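Local atomic coordinates of endonuclease and methylase LlaGI (Lactococcus lactis, PDB entry 5FFJ), a protein that probably recognises, methylates and, when its nuclease is present, cuts DNA as a Type ISP restriction-modification enzyme, joining a helicase-like ATPase, a methyltransferase and a target-recognition domain in one polypeptide. Residues Y925-S930 / L1257-P1262. Numbering follows the deposited sequence.
Sequences YIDSQS and LKKDLP. With nucleotides of chain B.
Among the flat groups, the ring of Tyr925 has CG1 of Ile926 over one face, 4.2 Å above its plane and displaced toward the rim, a packing that stays within 925-930; the flat group that meets the lysines is the Asp927 carboxylate. Asp927 OD1 forms a salt bridge with Lys1259 NZ at 2.7 Å through its syn lone pair, and Asp927 OD2 forms another with Lys1258 NZ at 2.9 Å, met from above the carboxylate plane, 29° out of it. With CG anti to the backbone N (chi1 -154°), the carboxylate faces helix 1254-1259, whose last two lysines arrive differently: Lys1258, fully extended, meets it tip to tip, and Lys1259 crosses it at about a right angle. Asn1034 ND2 also donates to OD2. Gln929, bent at chi2 (-59°), runs obliquely past Lys1259 and gives a weak hydrogen bond from NE2 to Lys1259 O (3.3 Å), a carbonyl at the helix's C-terminal end. The same loop grips the DNA backbone: Gln929 N donates to OP2 of DC9 of chain B at 3.1 Å, and Ser930 N and OG both donate to its OP1. An alanine in place of Asp927 removes the carboxylate shared by two nearby ammonium groups, and would probably let them repel and loosen the junction. Two cations on one carboxylate would probably favour its ionised form; the salt bridges make an electrostatic tie between methylase and specificity regions beside a phosphate-binding loop.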
ATOM      1  N   TYR A 925      19.421   2.648 -12.135  1.00 62.33           N
ATOM      2  CA  TYR A 925      20.468   3.561 -12.581  1.00 62.12           C
ATOM      3  C   TYR A 925      21.627   2.860 -13.287  1.00 58.63           C
ATOM      4  O   TYR A 925      22.411   3.512 -13.976  1.00 60.65           O
ATOM      5  CB  TYR A 925      21.010   4.355 -11.394  1.00 62.29           C
ATOM      6  CG  TYR A 925      21.769   3.509 -10.406  1.00 57.46           C
ATOM      7  CD1 TYR A 925      23.127   3.274 -10.570  1.00 58.20           C
ATOM      8  CD2 TYR A 925      21.130   2.942  -9.315  1.00 62.65           C
ATOM      9  CE1 TYR A 925      23.825   2.499  -9.676  1.00 59.18           C
ATOM     10  CE2 TYR A 925      21.821   2.167  -8.414  1.00 61.30           C
ATOM     11  CZ  TYR A 925      23.167   1.949  -8.600  1.00 62.77           C
ATOM     12  OH  TYR A 925      23.857   1.176  -7.705  1.00 73.44           O
ATOM     13  N   ILE A 926      21.745   1.546 -13.105  1.00 41.22           N
ATOM     14  CA  ILE A 926      22.816   0.784 -13.745  1.00 52.13           C
ATOM     15  C   ILE A 926      22.735   0.960 -15.256  1.00 56.45           C
ATOM     16  O   ILE A 926      23.711   1.343 -15.903  1.00 47.36           O
ATOM     17  CB  ILE A 926      22.747  -0.718 -13.397  1.00 57.63           C
ATOM     18  CG1 ILE A 926      22.850  -0.918 -11.885  1.00 62.94           C
ATOM     19  CG2 ILE A 926      23.870  -1.484 -14.098  1.00 51.96           C
ATOM     20  CD1 ILE A 926      22.634  -2.346 -11.436  1.00 50.26           C
ATOM     21  N   ASP A 927      21.561   0.670 -15.806  1.00 57.28           N
ATOM     22  CA  ASP A 927      21.280   0.917 -17.214  1.00 55.10           C
ATOM     23  C   ASP A 927      19.934   1.620 -17.322  1.00 58.85           C
ATOM     24  O   ASP A 927      18.879   1.005 -17.167  1.00 90.21           O
ATOM     25  CB  ASP A 927      21.284  -0.386 -18.014  1.00 64.08           C
ATOM     26  CG  ASP A 927      21.616  -0.173 -19.481  1.00 62.81           C
ATOM     27  OD1 ASP A 927      22.489   0.671 -19.781  1.00 65.81           O
ATOM     28  OD2 ASP A 927      21.009  -0.854 -20.335  1.00 59.50           O
ATOM     29  N   SER A 928      19.987   2.919 -17.579  1.00 52.94           N
ATOM     30  CA  SER A 928      18.802   3.763 -17.563  1.00 53.89           C
ATOM     31  C   SER A 928      19.039   5.001 -18.413  1.00 52.75           C
ATOM     32  O   SER A 928      20.152   5.525 -18.461  1.00 54.21           O
ATOM     33  CB  SER A 928      18.447   4.160 -16.127  1.00 55.02           C
ATOM     34  OG  SER A 928      17.492   5.205 -16.097  1.00 50.24           O
ATOM     35  N   GLN A 929      17.992   5.460 -19.088  1.00 45.65           N
ATOM     36  CA  GLN A 929      18.106   6.605 -19.978  1.00 46.24           C
ATOM     37  C   GLN A 929      18.518   7.862 -19.222  1.00 50.22           C
ATOM     38  O   GLN A 929      19.507   8.507 -19.570  1.00 47.72           O
ATOM     39  CB  GLN A 929      16.781   6.845 -20.706  1.00 56.72           C
ATOM     40  CG  GLN A 929      16.360   5.701 -21.610  1.00 67.16           C
ATOM     41  CD  GLN A 929      17.380   5.398 -22.693  1.00 56.98           C
ATOM     42  OE1 GLN A 929      17.918   4.294 -22.764  1.00 62.96           O
ATOM     43  NE2 GLN A 929      17.647   6.380 -23.547  1.00 53.83           N
ATOM     44  N   SER A 930      17.765   8.196 -18.179  1.00 41.65           N
ATOM     45  CA  SER A 930      17.952   9.457 -17.471  1.00 47.29           C
ATOM     46  C   SER A 930      18.998   9.379 -16.358  1.00 41.92           C
ATOM     47  O   SER A 930      19.132  10.315 -15.569  1.00 40.49           O
ATOM     48  CB  SER A 930      16.616   9.927 -16.887  1.00 52.69           C
ATOM     49  OG  SER A 930      16.094   8.981 -15.970  1.00 65.86           O
ATOM     50  N   LEU A1257      19.211   0.128 -30.562  1.00 51.39           N
ATOM     51  CA  LEU A1257      17.772   0.131 -30.788  1.00 51.24           C
ATOM     52  C   LEU A1257      17.026   0.404 -29.484  1.00 51.02           C
ATOM     53  O   LEU A1257      15.929   0.966 -29.490  1.00 47.08           O
ATOM     54  CB  LEU A1257      17.319  -1.200 -31.390  1.00 34.31           C
ATOM     55  CG  LEU A1257      17.630  -1.429 -32.869  1.00 38.40           C
ATOM     56  CD1 LEU A1257      17.219  -2.841 -33.274  1.00 47.33           C
ATOM     57  CD2 LEU A1257      16.929  -0.398 -33.740  1.00 38.66           C
ATOM     58  N   LYS A1258      17.630   0.007 -28.369  1.00 48.91           N
ATOM     59  CA  LYS A1258      17.052   0.258 -27.054  1.00 51.57           C
ATOM     60  C   LYS A1258      17.301   1.688 -26.593  1.00 53.70           C
ATOM     61  O   LYS A1258      16.393   2.358 -26.103  1.00 57.24           O
ATOM     62  CB  LYS A1258      17.626  -0.711 -26.013  1.00 50.29           C
ATOM     63  CG  LYS A1258      17.361  -0.285 -24.562  1.00 63.32           C
ATOM     64  CD  LYS A1258      17.959  -1.239 -23.545  1.00 68.19           C
ATOM     65  CE  LYS A1258      17.758  -0.693 -22.142  1.00 65.41           C
ATOM     66  NZ  LYS A1258      18.295  -1.600 -21.101  1.00 70.02           N
ATOM     67  N   LYS A1259      18.536   2.149 -26.752  1.00 59.04           N
ATOM     68  CA  LYS A1259      18.994   3.347 -26.061  1.00 60.09           C
ATOM     69  C   LYS A1259      18.878   4.627 -26.887  1.00 59.09           C
ATOM     70  O   LYS A1259      19.183   5.714 -26.394  1.00 50.36           O
ATOM     71  CB  LYS A1259      20.442   3.148 -25.606  1.00 58.09           C
ATOM     72  CG  LYS A1259      20.584   2.072 -24.542  1.00 62.44           C
ATOM     73  CD  LYS A1259      22.003   1.951 -24.028  1.00 64.11           C
ATOM     74  CE  LYS A1259      22.017   1.277 -22.669  1.00 66.13           C
ATOM     75  NZ  LYS A1259      23.330   0.657 -22.355  1.00 67.22           N
ATOM     76  N   ASP A1260      18.423   4.510 -28.130  1.00 54.86           N
ATOM     77  CA  ASP A1260      18.196   5.694 -28.956  1.00 54.50           C
ATOM     78  C   ASP A1260      17.388   5.353 -30.203  1.00 54.21           C
ATOM     79  O   ASP A1260      17.246   4.188 -30.572  1.00 57.07           O
ATOM     80  CB  ASP A1260      19.533   6.339 -29.346  1.00 56.84           C
ATOM     81  CG  ASP A1260      19.371   7.748 -29.898  1.00 50.72           C
ATOM     82  OD1 ASP A1260      18.585   7.939 -30.852  1.00 69.27           O
ATOM     83  OD2 ASP A1260      20.030   8.668 -29.372  1.00 78.43           O
ATOM     84  N   LEU A1261      16.843   6.390 -30.828  1.00 54.64           N
ATOM     85  CA  LEU A1261      16.064   6.250 -32.053  1.00 29.69           C
ATOM     86  C   LEU A1261      16.885   5.538 -33.125  1.00 44.56           C
ATOM     87  O   LEU A1261      18.071   5.827 -33.279  1.00 49.51           O
ATOM     88  CB  LEU A1261      15.624   7.630 -32.543  1.00 36.51           C
ATOM     89  CG  LEU A1261      14.373   7.763 -33.410  1.00 49.23           C
ATOM     90  CD1 LEU A1261      13.153   7.190 -32.714  1.00 45.03           C
ATOM     91  CD2 LEU A1261      14.153   9.232 -33.736  1.00 45.85           C
ATOM     92  N   PRO A1262      16.260   4.602 -33.867  1.00 44.21           N
ATOM     93  CA  PRO A1262      17.002   3.799 -34.850  1.00 38.63           C
ATOM     94  C   PRO A1262      17.749   4.613 -35.901  1.00 43.07           C
ATOM     95  O   PRO A1262      17.384   5.751 -36.193  1.00 49.14           O
ATOM     96  CB  PRO A1262      15.907   2.962 -35.520  1.00 35.76           C
ATOM     97  CG  PRO A1262      14.823   2.885 -34.520  1.00 41.82           C
ATOM     98  CD  PRO A1262      14.849   4.182 -33.779  1.00 49.37           C
TER
ATOM     99  P    DC B   9      14.557   5.819 -17.761  1.00 47.61           P
ATOM    100  OP1  DC B   9      15.418   7.017 -17.635  1.00 42.42           O
ATOM    101  OP2  DC B   9      15.006   4.695 -18.613  1.00 52.42           O
ATOM    102  O5'  DC B   9      14.227   5.233 -16.303  1.00 46.12           O
ATOM    103  C5'  DC B   9      13.875   6.122 -15.239  1.00 47.92           C
ATOM    104  C4'  DC B   9      12.587   5.687 -14.550  1.00 46.58           C
ATOM    105  O4'  DC B   9      11.449   5.917 -15.434  1.00 65.06           O
ATOM    106  C3'  DC B   9      12.522   4.203 -14.161  1.00 51.66           C
ATOM    107  O3'  DC B   9      12.089   4.060 -12.811  1.00 50.68           O
ATOM    108  C2'  DC B   9      11.518   3.621 -15.152  1.00 43.84           C
ATOM    109  C1'  DC B   9      10.589   4.800 -15.361  1.00 55.67           C
ATOM    110  N1   DC B   9       9.740   4.735 -16.613  1.00 35.82           N
ATOM    111  C2   DC B   9       8.369   5.030 -16.545  1.00 34.93           C
ATOM    112  O2   DC B   9       7.868   5.339 -15.457  1.00 30.52           O
ATOM    113  N3   DC B   9       7.624   4.968 -17.680  1.00 36.51           N
ATOM    114  C4   DC B   9       8.194   4.631 -18.838  1.00 45.27           C
ATOM    115  N4   DC B   9       7.419   4.587 -19.931  1.00 39.23           N
ATOM    116  C5   DC B   9       9.583   4.328 -18.928  1.00 33.43           C
ATOM    117  C6   DC B   9      10.310   4.392 -17.804  1.00 48.89           C
TER